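Local atomic coordinates of ethylbenzene dehydrogenase alpha-subunit (Aromatoleum aromaticum, PDB entry 2IVF), a protein that binds molybdenum, an iron/sulfur cluster and two molybdopterin-type guanine dinucleotides as a member of the molybdopterin oxidoreductase family. Residues I444-S447 against S448-Y452; S255-S258 against Y259-S263; D284-P287 against T288-A291; G947-E950 against Q951-Y954. All blocks are in the same frame, centred on the assembly; numbering follows the deposited sequence.

Interaction 1 (I444-S447 against S448-Y452); sequences IGFS and SAKSY. With MGD (2-amino-5,6-dimercapto-7-methyl-3,7,8a,9-tetrahydro-8-oxa-1,3,9,10-tetraaza-anthracen-4-one guanosine dinucleotide), chain M.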
# COMPACT_ATOMS: atom_id res chain seq x y z
N ILE A 444 18.33 -2.85 -2.87
CA ILE A 444 17.92 -3.53 -4.06
C ILE A 444 16.63 -4.27 -3.77
O ILE A 444 16.60 -5.19 -2.95
CB ILE A 444 18.95 -4.62 -4.47
CG1 ILE A 444 20.36 -4.03 -4.53
CG2 ILE A 444 18.57 -5.18 -5.85
CD1 ILE A 444 21.43 -5.07 -4.82
N GLY A 445 15.58 -3.88 -4.47
CA GLY A 445 14.30 -4.50 -4.32
C GLY A 445 14.14 -5.68 -5.22
O GLY A 445 15.03 -6.07 -5.98
N PHE A 446 12.96 -6.22 -5.19
CA PHE A 446 12.74 -7.51 -5.81
C PHE A 446 12.31 -7.41 -7.26
O PHE A 446 12.11 -8.45 -7.92
CB PHE A 446 11.82 -8.36 -4.95
CG PHE A 446 12.46 -8.84 -3.68
CD1 PHE A 446 13.50 -9.78 -3.70
CD2 PHE A 446 12.03 -8.37 -2.45
CE1 PHE A 446 14.10 -10.24 -2.51
CE2 PHE A 446 12.63 -8.84 -1.25
CZ PHE A 446 13.66 -9.77 -1.30
N SER A 447 12.30 -6.19 -7.80
CA SER A 447 12.27 -6.06 -9.25
C SER A 447 13.57 -6.54 -9.87
O SER A 447 13.61 -6.82 -11.06
CB SER A 447 12.02 -4.61 -9.67
OG SER A 447 10.63 -4.32 -9.64
N SER A 448 14.66 -6.57 -9.10
CA SER A 448 15.93 -7.08 -9.68
C SER A 448 15.76 -8.55 -10.03
O SER A 448 16.12 -9.05 -11.15
CB SER A 448 17.07 -6.92 -8.67
OG SER A 448 18.30 -7.37 -9.25
N ALA A 449 15.22 -9.30 -9.08
CA ALA A 449 15.06 -10.75 -9.34
C ALA A 449 14.06 -11.00 -10.44
O ALA A 449 14.12 -12.01 -11.12
CB ALA A 449 14.62 -11.48 -8.09
N LYS A 450 13.13 -10.08 -10.63
CA LYS A 450 12.16 -10.22 -11.68
C LYS A 450 12.66 -9.65 -13.00
O LYS A 450 11.86 -9.43 -13.91
CB LYS A 450 10.88 -9.55 -11.24
CG LYS A 450 10.31 -10.24 -10.01
CD LYS A 450 9.18 -9.46 -9.38
CE LYS A 450 8.72 -10.06 -8.08
NZ LYS A 450 9.67 -9.84 -6.98
N SER A 451 13.96 -9.39 -13.11
CA SER A 451 14.55 -9.00 -14.39
C SER A 451 15.35 -10.19 -14.87
O SER A 451 16.04 -10.82 -14.09
CB SER A 451 15.45 -7.79 -14.25
OG SER A 451 14.78 -6.71 -13.58
N TYR A 452 15.28 -10.49 -16.16
CA TYR A 452 15.96 -11.67 -16.70
C TYR A 452 17.43 -11.73 -16.28
O TYR A 452 17.95 -12.78 -15.86
CB TYR A 452 15.88 -11.63 -18.21
CG TYR A 452 16.23 -12.89 -18.95
CD1 TYR A 452 17.55 -13.21 -19.20
CD2 TYR A 452 15.24 -13.72 -19.46
CE1 TYR A 452 17.89 -14.36 -19.95
CE2 TYR A 452 15.57 -14.86 -20.20
CZ TYR A 452 16.88 -15.19 -20.43
OH TYR A 452 17.20 -16.31 -21.21
PB MGD M . 9.07 -3.56 -6.45
O1B MGD M . 7.76 -3.10 -5.91
O2B MGD M . 9.00 -4.59 -7.51
O3B MGD M . 10.10 -4.08 -5.38
O3A MGD M . 8.92 -4.33 -3.14
PA MGD M . 10.26 -3.77 -3.79
O1A MGD M . 10.29 -2.34 -3.48
O2A MGD M . 11.39 -4.59 -3.38
O5' MGD M . 9.88 -2.30 -7.04
C5' MGD M . 9.24 -1.44 -8.00
C4' MGD M . 10.27 -0.53 -8.65
O4' MGD M . 11.14 -1.29 -9.48
C3' MGD M . 9.45 0.27 -9.63
O3' MGD M . 9.07 1.47 -8.97
C2' MGD M . 10.44 0.52 -10.78
O2' MGD M . 10.75 1.93 -10.85
C1' MGD M . 11.67 -0.31 -10.38
N9 MGD M . 12.21 -0.99 -11.59
C8 MGD M . 11.56 -1.79 -12.45
N7 MGD M . 12.40 -2.24 -13.39
C5 MGD M . 13.62 -1.72 -13.09
C6 MGD M . 14.89 -1.76 -13.65
O6 MGD M . 15.19 -2.36 -14.69
N1 MGD M . 15.91 -1.06 -13.00
C2 MGD M . 15.73 -0.29 -11.83
N2 MGD M . 16.79 0.38 -11.27
N3 MGD M . 14.50 -0.28 -11.30
C4 MGD M . 13.48 -0.95 -11.91
C10 MGD M . 8.56 -5.66 -3.26
C11 MGD M . 8.16 -6.17 -1.89
O11 MGD M . 7.14 -5.38 -1.43
C12 MGD M . 7.80 -7.66 -1.85
S12 MGD M . 8.61 -8.84 -2.87
C13 MGD M . 6.83 -8.09 -0.98
S13 MGD M . 6.44 -9.78 -0.91
C14 MGD M . 6.09 -7.13 -0.13
N15 MGD M . 4.78 -6.87 -0.80
C16 MGD M . 4.11 -5.65 -0.65
C17 MGD M . 2.84 -5.43 -1.13
O17 MGD M . 2.22 -6.31 -1.77
N18 MGD M . 2.27 -4.16 -0.92
C19 MGD M . 2.90 -3.16 -0.24
N19 MGD M . 2.26 -1.98 -0.10
N20 MGD M . 4.15 -3.40 0.18
C21 MGD M . 4.73 -4.60 0.02
N22 MGD M . 6.02 -4.82 0.49
C23 MGD M . 6.90 -5.80 -0.09
O HOH W 1 15.72 -8.89 -6.31

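Interaction 2 (S255-S258 against Y259-S263); sequences SNWS and YTYPS. With MGD (2-amino-5,6-dimercapto-7-methyl-3,7,8a,9-tetrahydro-8-oxa-1,3,9,10-tetraaza-anthracen-4-one guanosine dinucleotide), chain M.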
# COMPACT_ATOMS: atom_id res chain seq x y z
N SER A 255 13.34 -0.91 -6.62
CA SER A 255 12.56 -0.94 -5.39
C SER A 255 11.71 0.35 -5.34
O SER A 255 11.94 1.26 -6.13
CB SER A 255 13.51 -1.07 -4.19
OG SER A 255 14.22 0.14 -3.98
N ASN A 256 10.73 0.39 -4.45
CA ASN A 256 9.77 1.49 -4.41
C ASN A 256 9.19 1.59 -3.00
O ASN A 256 8.01 1.33 -2.76
CB ASN A 256 8.68 1.25 -5.43
CG ASN A 256 7.70 2.37 -5.51
OD1 ASN A 256 7.99 3.50 -5.14
ND2 ASN A 256 6.50 2.06 -5.94
N TRP A 257 10.08 1.91 -2.07
CA TRP A 257 9.70 2.01 -0.65
C TRP A 257 8.45 2.84 -0.34
O TRP A 257 7.79 2.57 0.67
CB TRP A 257 10.85 2.55 0.15
CG TRP A 257 11.87 1.54 0.60
CD1 TRP A 257 12.12 0.30 0.05
CD2 TRP A 257 12.81 1.72 1.62
NE1 TRP A 257 13.14 -0.31 0.73
CE2 TRP A 257 13.59 0.55 1.70
CE3 TRP A 257 13.04 2.73 2.53
CZ2 TRP A 257 14.61 0.39 2.66
CZ3 TRP A 257 14.02 2.58 3.45
CH2 TRP A 257 14.78 1.42 3.53
N SER A 258 8.18 3.90 -1.12
CA SER A 258 6.94 4.66 -0.92
C SER A 258 5.77 3.70 -0.89
O SER A 258 4.92 3.77 -0.04
CB SER A 258 6.72 5.64 -2.03
OG SER A 258 5.47 6.28 -1.90
N TYR A 259 5.72 2.81 -1.87
CA TYR A 259 4.70 1.77 -1.90
C TYR A 259 4.98 0.65 -0.92
O TYR A 259 4.08 0.18 -0.21
CB TYR A 259 4.62 1.13 -3.28
CG TYR A 259 3.85 1.91 -4.31
CD1 TYR A 259 3.76 3.31 -4.26
CD2 TYR A 259 3.24 1.27 -5.35
CE1 TYR A 259 3.04 4.00 -5.23
CE2 TYR A 259 2.50 1.94 -6.31
CZ TYR A 259 2.40 3.30 -6.26
OH TYR A 259 1.68 3.94 -7.24
N THR A 260 6.22 0.20 -0.90
CA THR A 260 6.53 -1.13 -0.38
C THR A 260 7.13 -1.20 1.04
O THR A 260 7.21 -2.30 1.62
CB THR A 260 7.44 -1.89 -1.38
OG1 THR A 260 8.74 -1.29 -1.37
CG2 THR A 260 6.81 -1.86 -2.76
N TYR A 261 7.45 -0.06 1.64
CA TYR A 261 7.99 -0.03 3.02
C TYR A 261 7.57 1.20 3.73
O TYR A 261 8.38 1.92 4.30
CB TYR A 261 9.53 -0.14 2.97
CG TYR A 261 10.24 -0.61 4.22
CD1 TYR A 261 9.58 -1.17 5.30
CD2 TYR A 261 11.62 -0.56 4.28
CE1 TYR A 261 10.27 -1.64 6.40
CE2 TYR A 261 12.30 -1.02 5.35
CZ TYR A 261 11.64 -1.59 6.40
OH TYR A 261 12.37 -2.06 7.45
N PRO A 262 6.24 1.47 3.74
CA PRO A 262 5.77 2.71 4.37
C PRO A 262 6.00 2.77 5.86
O PRO A 262 6.14 3.85 6.38
CB PRO A 262 4.28 2.73 4.05
CG PRO A 262 3.90 1.29 3.77
CD PRO A 262 5.14 0.67 3.18
N SER A 263 6.11 1.62 6.53
CA SER A 263 6.32 1.64 7.98
C SER A 263 7.68 2.21 8.33
O SER A 263 7.81 2.74 9.43
CB SER A 263 6.18 0.25 8.64
OG SER A 263 7.10 -0.67 8.13
PB MGD M . 9.07 -3.56 -6.45
O1B MGD M . 7.76 -3.10 -5.91
O2B MGD M . 9.00 -4.59 -7.51
O3B MGD M . 10.10 -4.08 -5.38
O3A MGD M . 8.92 -4.33 -3.14
PA MGD M . 10.26 -3.77 -3.79
O1A MGD M . 10.29 -2.34 -3.48
O2A MGD M . 11.39 -4.59 -3.38
O5' MGD M . 9.88 -2.30 -7.04
C5' MGD M . 9.24 -1.44 -8.00
C4' MGD M . 10.27 -0.53 -8.65
O4' MGD M . 11.14 -1.29 -9.48
C3' MGD M . 9.45 0.27 -9.63
O3' MGD M . 9.07 1.47 -8.97
C2' MGD M . 10.44 0.52 -10.78
O2' MGD M . 10.75 1.93 -10.85
C1' MGD M . 11.67 -0.31 -10.38
N9 MGD M . 12.21 -0.99 -11.59
C8 MGD M . 11.56 -1.79 -12.45
N7 MGD M . 12.40 -2.24 -13.39
C5 MGD M . 13.62 -1.72 -13.09
C6 MGD M . 14.89 -1.76 -13.65
O6 MGD M . 15.19 -2.36 -14.69
N1 MGD M . 15.91 -1.06 -13.00
C2 MGD M . 15.73 -0.29 -11.83
N2 MGD M . 16.79 0.38 -11.27
N3 MGD M . 14.50 -0.28 -11.30
C4 MGD M . 13.48 -0.95 -11.91
C10 MGD M . 8.56 -5.66 -3.26
C11 MGD M . 8.16 -6.17 -1.89
O11 MGD M . 7.14 -5.38 -1.43
C12 MGD M . 7.80 -7.66 -1.85
S12 MGD M . 8.61 -8.84 -2.87
C13 MGD M . 6.83 -8.09 -0.98
S13 MGD M . 6.44 -9.78 -0.91
C14 MGD M . 6.09 -7.13 -0.13
N15 MGD M . 4.78 -6.87 -0.80
C16 MGD M . 4.11 -5.65 -0.65
C17 MGD M . 2.84 -5.43 -1.13
O17 MGD M . 2.22 -6.31 -1.77
N18 MGD M . 2.27 -4.16 -0.92
C19 MGD M . 2.90 -3.16 -0.24
N19 MGD M . 2.26 -1.98 -0.10
N20 MGD M . 4.15 -3.40 0.18
C21 MGD M . 4.73 -4.60 0.02
N22 MGD M . 6.02 -4.82 0.49
C23 MGD M . 6.90 -5.80 -0.09

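Interaction 3 (D284-P287 against T288-A291); sequences DFNP and TTPA. With MGD (2-amino-5,6-dimercapto-7-methyl-3,7,8a,9-tetrahydro-8-oxa-1,3,9,10-tetraaza-anthracen-4-one guanosine dinucleotide), chain M.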
# COMPACT_ATOMS: atom_id res chain seq x y z
N ASP A 284 11.42 4.85 -14.28
CA ASP A 284 10.46 5.92 -14.06
C ASP A 284 10.88 6.76 -12.88
O ASP A 284 11.58 6.31 -11.97
CB ASP A 284 9.04 5.38 -13.85
CG ASP A 284 8.94 4.31 -12.75
OD1 ASP A 284 9.67 3.32 -12.83
OD2 ASP A 284 8.11 4.46 -11.85
N PHE A 285 10.46 8.01 -12.90
CA PHE A 285 10.63 8.88 -11.72
C PHE A 285 9.61 8.38 -10.72
O PHE A 285 8.52 8.89 -10.65
CB PHE A 285 10.36 10.33 -12.13
CG PHE A 285 10.70 11.37 -11.08
CD1 PHE A 285 12.00 11.54 -10.63
CD2 PHE A 285 9.72 12.22 -10.61
CE1 PHE A 285 12.31 12.53 -9.70
CE2 PHE A 285 10.04 13.22 -9.69
CZ PHE A 285 11.31 13.37 -9.25
N ASN A 286 9.99 7.34 -9.96
CA ASN A 286 9.02 6.49 -9.28
C ASN A 286 8.50 7.10 -7.96
O ASN A 286 8.92 8.21 -7.57
CB ASN A 286 9.61 5.05 -9.17
CG ASN A 286 10.42 4.80 -7.91
OD1 ASN A 286 10.68 5.70 -7.13
ND2 ASN A 286 10.85 3.54 -7.73
N PRO A 287 7.50 6.48 -7.36
CA PRO A 287 6.85 7.05 -6.17
C PRO A 287 7.73 7.31 -4.96
O PRO A 287 7.28 7.99 -4.05
CB PRO A 287 5.74 6.03 -5.85
CG PRO A 287 5.41 5.46 -7.19
CD PRO A 287 6.79 5.29 -7.84
N THR A 288 8.97 6.81 -4.97
CA THR A 288 9.92 7.01 -3.85
C THR A 288 10.74 8.29 -4.07
O THR A 288 11.44 8.77 -3.17
CB THR A 288 10.74 5.74 -3.69
OG1 THR A 288 9.85 4.63 -3.42
CG2 THR A 288 11.73 5.82 -2.53
N THR A 289 10.64 8.88 -5.26
CA THR A 289 11.48 10.04 -5.59
C THR A 289 11.25 11.31 -4.79
O THR A 289 12.07 12.18 -4.83
CB THR A 289 11.42 10.36 -7.10
OG1 THR A 289 10.06 10.63 -7.50
CG2 THR A 289 12.05 9.18 -7.88
N PRO A 290 10.12 11.44 -4.10
CA PRO A 290 10.01 12.59 -3.19
C PRO A 290 11.03 12.65 -2.08
O PRO A 290 11.29 13.73 -1.54
CB PRO A 290 8.62 12.40 -2.57
CG PRO A 290 7.86 11.66 -3.69
CD PRO A 290 8.87 10.69 -4.18
N ALA A 291 11.58 11.49 -1.72
CA ALA A 291 12.71 11.42 -0.82
C ALA A 291 14.10 11.48 -1.47
O ALA A 291 15.10 11.39 -0.76
CB ALA A 291 12.60 10.18 0.06
PB MGD M . 9.07 -3.56 -6.45
O1B MGD M . 7.76 -3.10 -5.91
O2B MGD M . 9.00 -4.59 -7.51
O3B MGD M . 10.10 -4.08 -5.38
O3A MGD M . 8.92 -4.33 -3.14
PA MGD M . 10.26 -3.77 -3.79
O1A MGD M . 10.29 -2.34 -3.48
O2A MGD M . 11.39 -4.59 -3.38
O5' MGD M . 9.88 -2.30 -7.04
C5' MGD M . 9.24 -1.44 -8.00
C4' MGD M . 10.27 -0.53 -8.65
O4' MGD M . 11.14 -1.29 -9.48
C3' MGD M . 9.45 0.27 -9.63
O3' MGD M . 9.07 1.47 -8.97
C2' MGD M . 10.44 0.52 -10.78
O2' MGD M . 10.75 1.93 -10.85
C1' MGD M . 11.67 -0.31 -10.38
N9 MGD M . 12.21 -0.99 -11.59
C8 MGD M . 11.56 -1.79 -12.45
N7 MGD M . 12.40 -2.24 -13.39
C5 MGD M . 13.62 -1.72 -13.09
C6 MGD M . 14.89 -1.76 -13.65
O6 MGD M . 15.19 -2.36 -14.69
N1 MGD M . 15.91 -1.06 -13.00
C2 MGD M . 15.73 -0.29 -11.83
N2 MGD M . 16.79 0.38 -11.27
N3 MGD M . 14.50 -0.28 -11.30
C4 MGD M . 13.48 -0.95 -11.91
C10 MGD M . 8.56 -5.66 -3.26
C11 MGD M . 8.16 -6.17 -1.89
O11 MGD M . 7.14 -5.38 -1.43
C12 MGD M . 7.80 -7.66 -1.85
S12 MGD M . 8.61 -8.84 -2.87
C13 MGD M . 6.83 -8.09 -0.98
S13 MGD M . 6.44 -9.78 -0.91
C14 MGD M . 6.09 -7.13 -0.13
N15 MGD M . 4.78 -6.87 -0.80
C16 MGD M . 4.11 -5.65 -0.65
C17 MGD M . 2.84 -5.43 -1.13
O17 MGD M . 2.22 -6.31 -1.77
N18 MGD M . 2.27 -4.16 -0.92
C19 MGD M . 2.90 -3.16 -0.24
N19 MGD M . 2.26 -1.98 -0.10
N20 MGD M . 4.15 -3.40 0.18
C21 MGD M . 4.73 -4.60 0.02
N22 MGD M . 6.02 -4.82 0.49
C23 MGD M . 6.90 -5.80 -0.09

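Interaction 4 (G947-E950 against Q951-Y954); sequences GGYE and QFRY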
# COMPACT_ATOMS: atom_id res chain seq x y z
N GLY A 947 25.34 -26.19 -12.51
CA GLY A 947 25.91 -26.75 -11.30
C GLY A 947 27.41 -26.88 -11.49
O GLY A 947 28.01 -26.19 -12.32
N GLY A 948 28.03 -27.75 -10.71
CA GLY A 948 29.47 -28.01 -10.82
C GLY A 948 30.28 -26.78 -10.46
O GLY A 948 31.33 -26.53 -11.05
N TYR A 949 29.77 -25.99 -9.51
CA TYR A 949 30.48 -24.82 -9.03
C TYR A 949 29.96 -24.52 -7.63
O TYR A 949 28.76 -24.49 -7.40
CB TYR A 949 30.18 -23.63 -9.92
CG TYR A 949 31.28 -22.64 -10.14
CD1 TYR A 949 32.44 -23.02 -10.78
CD2 TYR A 949 31.13 -21.30 -9.75
CE1 TYR A 949 33.42 -22.14 -11.02
CE2 TYR A 949 32.13 -20.38 -10.00
CZ TYR A 949 33.28 -20.82 -10.63
OH TYR A 949 34.29 -19.99 -10.92
N GLU A 950 30.86 -24.22 -6.72
CA GLU A 950 30.47 -24.06 -5.33
C GLU A 950 29.19 -23.26 -5.12
O GLU A 950 28.24 -23.72 -4.47
CB GLU A 950 31.61 -23.43 -4.54
CG GLU A 950 31.33 -23.47 -3.07
CD GLU A 950 32.53 -23.76 -2.22
OE1 GLU A 950 33.60 -24.15 -2.75
OE2 GLU A 950 32.36 -23.59 -0.99
N GLN A 951 29.17 -22.06 -5.67
CA GLN A 951 28.05 -21.16 -5.39
C GLN A 951 26.86 -21.33 -6.34
O GLN A 951 25.88 -20.62 -6.24
CB GLN A 951 28.49 -19.70 -5.41
CG GLN A 951 29.11 -19.20 -6.72
CD GLN A 951 30.60 -19.06 -6.56
OE1 GLN A 951 31.27 -20.05 -6.25
NE2 GLN A 951 31.13 -17.86 -6.76
N PHE A 952 26.97 -22.26 -7.28
CA PHE A 952 25.86 -22.63 -8.16
C PHE A 952 25.16 -23.82 -7.55
O PHE A 952 25.64 -24.96 -7.65
CB PHE A 952 26.37 -22.93 -9.57
CG PHE A 952 26.99 -21.74 -10.30
CD1 PHE A 952 26.92 -20.45 -9.80
CD2 PHE A 952 27.62 -21.93 -11.52
CE1 PHE A 952 27.50 -19.39 -10.48
CE2 PHE A 952 28.21 -20.88 -12.21
CZ PHE A 952 28.15 -19.62 -11.70
N ARG A 953 24.03 -23.58 -6.90
CA ARG A 953 23.35 -24.62 -6.10
C ARG A 953 21.94 -24.24 -5.73
O ARG A 953 21.55 -23.08 -5.84
CB ARG A 953 24.12 -24.94 -4.83
CG ARG A 953 24.23 -23.78 -3.87
CD ARG A 953 25.48 -23.89 -2.94
NE ARG A 953 25.94 -22.56 -2.45
CZ ARG A 953 27.08 -22.37 -1.79
NH1 ARG A 953 27.88 -23.39 -1.54
NH2 ARG A 953 27.44 -21.16 -1.39
N TYR A 954 21.18 -25.23 -5.28
CA TYR A 954 19.85 -24.99 -4.81
C TYR A 954 19.67 -25.56 -3.41
O TYR A 954 20.01 -26.72 -3.13
CB TYR A 954 18.79 -25.61 -5.76
CG TYR A 954 17.40 -25.54 -5.17
CD1 TYR A 954 16.77 -24.31 -4.97
CD2 TYR A 954 16.74 -26.67 -4.71
CE1 TYR A 954 15.49 -24.22 -4.39
CE2 TYR A 954 15.45 -26.59 -4.15
CZ TYR A 954 14.85 -25.37 -3.97
OH TYR A 954 13.60 -25.26 -3.39
O HOH W 2 27.28 -27.29 -7.60

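Interaction 1 (I444-S447 against S448-Y452)
Phe-446 O is met by the tip of Lys-450 where two type I beta turns, Gly-445 to Ser-448 and Ser-448 to Ser-451, follow each other after strand 440-444 of the four-stranded parallel sheet. The Lys-450 chain curls back over this carbonyl, bent at its last torsion (chi4 73°). Lys-450 NZ donates to Phe-446 O at 3.0 Å from well above the carbonyl plane; Gly-222 O and a salt bridge to Asp-223 hold it from outside, and the lysine also touches the second dinucleotide, MD1. The first turn is closed by Ser-448 N donating to Gly-445 O at 3.2 Å, and a water joins that same oxygen to Ala-449 N. Ile-444 CG2 packs on Ser-448 CB at 3.6 Å.

The turn faces the diphosphate of MGD: Phe-446 N donates to O2A of MGD at 2.9 Å. Ser-447 OG lies 2.7 Å from O2B of MGD and near its ribose O4', and Arg-967 NE bonds to the same hydroxyl. Farther out, Glu-458 bonds to the hydroxyl of Ser-448, and Tyr-225 and Trp-481 meet the Phe-446 ring. On the second turn, Ser-451 OG donates to Ser-447 O at 2.8 Å, tilted 20° from the carbonyl plane.

Interaction 2 (S255-S258 against Y259-S263)
Asn-256 O is approached by two successive amides of the short helix 257-260. Thr-260 N donates to Asn-256 O at 2.8 Å. The amide of Tyr-259 adds a weak, strongly bent bond to the same oxygen. One residue on, Tyr-261 N donates to Trp-257 O at 2.8 Å, just where the chain leaves helical geometry.

On the flank of this turn Tyr-261 meets Trp-257 in an edge-to-face pair, the edge of the tyrosine directed at the indole face with planes 87° apart. CD2 of Tyr-261 comes within 3.4 Å of CE2 of Trp-257, and CB of Tyr-261 sits over the five-membered ring in a CH-pi contact. The tyrosine CG is anti to the backbone N (chi1 -159°), which lays its side chain alongside the indole, both pointing the same way. The far end of the tyrosine is held by Asn-668. At the N-cap position, ND2 of Asn-256 lies over one face of the Tyr-259 ring, toward its rim and 3.1 Å from CG of Tyr-259, with amide and ring planes 39° apart; its OD1 turns to Thr-288, and Tyr-259 OH bonds to Asp-133 of the beta-subunit.

Both ends of the short helix meet MGD. Asn-256 N, just before the first turn, and Thr-260 OG1, at the end, donate to O1A of MGD, while the carbonyls of Tyr-259 and Thr-260 accept from N19 and N22 of its pterin. Backbone amide and hydroxyl on a phosphate oxygen, with carbonyls reading the pterin, make this helix a wall of the dinucleotide site of a molybdopterin oxidoreductase.

Interaction 3 (D284-P287 against T288-A291)
Phe-285 and Thr-289 meet in a local CH-pi contact where a type I beta turn, Asn-286 to Thr-289, brings Thr-289 back over Phe-285, in the loop that leads from strand 277-281 to strand 294-296. CB of Thr-289 lies over the phenylalanine face, 3.7 Å from the centroid of the Phe-285 ring and 18° off its normal, and OG1 of Thr-289 stands above the same face. That hydroxyl, Thr-289 OG1, donates to Asn-286 O at 2.7 Å, nearly in line with the carbonyl bond. Thr-289 N also donates to Asn-286 O, at 3.0 Å and from well above the carbonyl plane, so one oxygen is gripped by backbone and side chain of a single residue.

The side chain of Asn-286 works at both ends of its amide. Its CG sits between the backbone N and the carbonyl carbon (chi1 90°), which lets OD1 of Asn-286 accept from Thr-288 N at 3.0 Å in an Asx turn nested in the beta turn, while ND2 of Asn-286 donates to the ribose O3' of MGD, also at 3.0 Å. The neighbouring ribose hydroxyl, O2' of MGD, donates to OD1 of Asp-284 at 2.6 Å, and Gln-915 bonds to that same carboxylate oxygen. Asp-284 and Asn-286 together hold both ribose hydroxyls of the guanosine.

Thr-288 leans on Tyr-265 and Leu-268 of helix 265-274, Pro-287 packs on Ser-258 and Tyr-259 of helix 257-260, Thr-289 rests on Val-280 of strand 277-281, and Phe-144 of the beta-subunit lies against Thr-289 and Pro-290.

Interaction 4 (G947-E950 against Q951-Y954)
Tyr-949 touches Phe-952 from CB outward across a type I beta turn whose ends they form. CB of Tyr-949 lies 3.5 Å from CD2 of Phe-952. Next along, CG of Tyr-949 passes 4.0 Å from CD2 of Phe-952. Phe-952 CG is anti to its carbonyl carbon (chi1 -65°), which brings the ring against CD2 of Tyr-949, an atom over the ring's centre. The two side chains run side by side, pointing the same way, but their ring planes, 35° apart, meet obliquely. CD2 of Tyr-949 is also 3.7 Å from OE1 of Gln-951, which accepts from His-808 N. At the tip Tyr-949 OH bonds to Asp-817.

The turn is closed by Phe-952 N donating to Tyr-949 O at 2.9 Å, and a water donates to Phe-952 O. At the corner, Glu-950 O lies over one face of the Arg-953 guanidinium without hydrogen-bond geometry; NH2 of Arg-953 bonds to Gly-233 O and Pro-806 O, and the carboxylate of Glu-950 to Lys-354 in a salt bridge.

In the loop between strands 915-917 and 969-975, His-808 stacks on Tyr-949, Tyr-821 of helix 819-824 stacks on Phe-952, and Arg-953 packs on Ile-531 and Lys-535 of helix 526-540.

In the fold
Interactions 1, 2 and 3 follow the length of MGD. Interaction 3 takes the guanosine ribose, interaction 2 the PA phosphate and the pterin, and interaction 1 the diphosphate from another side. Interactions 2 and 3, with centres about 10 Å apart, are joined by Thr-288, whose OG1 lies 2.8 Å from OD1 of Asn-256 and 2.9 Å from N of Ser-258, both probable hydrogen bonds. Interactions 1 and 2 meet by packing, CB of Ser-255 being 3.5 Å from N of Gly-445. Interaction 4 stands apart: its centre is about 21 Å from that of interaction 1, and it lies across the chain's centre from interactions 2 and 3.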